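Local coordinates for SsDNA-binding protein essential for mitochondrial genome maintenance (Saccharomyces cerevisiae, PDB 6CQK) that binds single-stranded DNA preferentially and cooperatively, takes part in mitochondrial DNA replication and stimulates the PIF1 helicase, at residues 49-52 / 53-56. Numbering follows the deposited sequence.
Sequences VFNE and PQIN
Asn-51 faces the first turn of helix 52-59 from the N-cap position, and its side-chain carbonyl takes up the amide of Gln-54: OD1 lies 2.8 Å from Gln-54 N, and the N-H points to the oxygen with an angle of 156° at the hydrogen, in the carbonyl plane. With chi1 at 170°, CG lies opposite the backbone N and beside the carbonyl carbon, which swings the amide forward over the start of the helix. Asn-51 O opens the regular helical pattern, accepting from Ile-55 N at 2.9 Å; the next residue continues it, Glu-52 O accepting from Asn-56 N. Asn-51 thus serves two successive amides, one through its side chain and one through its backbone. The CB of Glu-52 points away from the segment that follows, yet it rests 3.4 Å from Pro-53 CD. Pro-53 has no N-H to be capped, and its ring crosses the asparagine side chain at about a right angle, Pro-53 CD lying 3.2 Å from Asn-51 OD1. The side chain of Gln-54 crosses that of Asn-51 at about a right angle, yet their amide groups stack, planes 30° apart, with NE2 3.7 Å from Asn-51 CG. Bonds to Gln-94 and to the backbone oxygen of Lys-95 hold the glutamine amide in place against strand 89-99. On the buried side, Ile-55 CG1 packs on Val-49 CG1 at 3.6 Å, the two side chains running past each other in opposite directions. The terminal CD1 of Ile-55 reaches back to the carbonyl oxygens of Val-49 and Phe-50, and Leu-28 of strand 26-34 touches both hydrophobic residues. Together these contacts join the end of strand 43-49 to a helix N-capped by asparagine, the connection between the third and fourth strands that is characteristic of the OB fold of single-stranded DNA-binding proteins.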
loop_
_atom_site.group_PDB
_atom_site.type_symbol
_atom_site.label_atom_id
_atom_site.label_comp_id
_atom_site.label_asym_id
_atom_site.label_seq_id
_atom_site.Cartn_x
_atom_site.Cartn_y
_atom_site.Cartn_z
ATOM N N VAL A 49 12.119 -12.736 -7.862
ATOM C CA VAL A 49 11.799 -13.443 -6.636
ATOM C C VAL A 49 12.968 -14.252 -6.054
ATOM O O VAL A 49 13.509 -15.173 -6.704
ATOM C CB VAL A 49 10.675 -14.432 -6.828
ATOM C CG1 VAL A 49 10.119 -14.806 -5.468
ATOM C CG2 VAL A 49 9.570 -13.839 -7.711
ATOM N N PHE A 50 13.400 -13.851 -4.854
ATOM C CA PHE A 50 14.368 -14.619 -4.111
ATOM C C PHE A 50 13.682 -15.447 -3.042
ATOM O O PHE A 50 14.119 -16.560 -2.825
ATOM C CB PHE A 50 15.421 -13.736 -3.507
ATOM C CG PHE A 50 16.256 -13.027 -4.503
ATOM C CD1 PHE A 50 17.234 -13.663 -5.193
ATOM C CD2 PHE A 50 16.058 -11.693 -4.753
ATOM C CE1 PHE A 50 18.012 -12.988 -6.134
ATOM C CE2 PHE A 50 16.836 -11.001 -5.691
ATOM C CZ PHE A 50 17.825 -11.657 -6.377
ATOM N N ASN A 51 12.667 -14.932 -2.357
ATOM C CA ASN A 51 12.083 -15.630 -1.200
ATOM C C ASN A 51 11.638 -16.995 -1.627
ATOM O O ASN A 51 10.714 -17.158 -2.404
ATOM C CB ASN A 51 10.936 -14.839 -0.590
ATOM C CG ASN A 51 10.126 -15.611 0.463
ATOM O OD1 ASN A 51 9.429 -16.579 0.180
ATOM N ND2 ASN A 51 10.216 -15.165 1.691
ATOM N N GLU A 52 12.374 -17.990 -1.140
ATOM C CA GLU A 52 12.248 -19.335 -1.675
ATOM C C GLU A 52 10.849 -19.916 -1.458
ATOM O O GLU A 52 10.321 -20.584 -2.366
ATOM C CB GLU A 52 13.325 -20.253 -1.105
ATOM C CG GLU A 52 13.643 -21.425 -2.007
ATOM C CD GLU A 52 14.452 -22.412 -1.258
ATOM O OE1 GLU A 52 15.687 -22.342 -1.306
ATOM O OE2 GLU A 52 13.819 -23.208 -0.584
ATOM N N PRO A 53 10.251 -19.671 -0.273
ATOM C CA PRO A 53 8.876 -20.163 -0.112
ATOM C C PRO A 53 7.939 -19.627 -1.209
ATOM O O PRO A 53 7.119 -20.388 -1.730
ATOM C CB PRO A 53 8.471 -19.637 1.272
ATOM C CG PRO A 53 9.741 -19.403 2.013
ATOM C CD PRO A 53 10.860 -19.267 1.013
ATOM N N GLN A 54 8.097 -18.358 -1.565
ATOM C CA GLN A 54 7.296 -17.768 -2.621
ATOM C C GLN A 54 7.686 -18.315 -3.989
ATOM O O GLN A 54 6.832 -18.553 -4.834
ATOM C CB GLN A 54 7.401 -16.245 -2.598
ATOM C CG GLN A 54 6.657 -15.659 -1.427
ATOM C CD GLN A 54 6.913 -14.184 -1.233
ATOM O OE1 GLN A 54 7.016 -13.443 -2.194
ATOM N NE2 GLN A 54 6.938 -13.737 0.002
ATOM N N ILE A 55 8.979 -18.539 -4.198
ATOM C CA ILE A 55 9.435 -19.152 -5.435
ATOM C C ILE A 55 8.683 -20.465 -5.636
ATOM O O ILE A 55 8.221 -20.765 -6.745
ATOM C CB ILE A 55 10.960 -19.368 -5.434
ATOM C CG1 ILE A 55 11.690 -18.027 -5.386
ATOM C CG2 ILE A 55 11.373 -20.170 -6.662
ATOM C CD1 ILE A 55 13.158 -18.115 -5.666
ATOM N N ASN A 56 8.599 -21.269 -4.569
ATOM C CA ASN A 56 7.938 -22.579 -4.658
ATOM C C ASN A 56 6.457 -22.388 -4.875
ATOM O O ASN A 56 5.878 -23.035 -5.744
ATOM C CB ASN A 56 8.162 -23.443 -3.408
ATOM C CG ASN A 56 9.602 -23.905 -3.263
ATOM O OD1 ASN A 56 10.317 -24.111 -4.246
ATOM N ND2 ASN A 56 10.035 -24.053 -2.018
#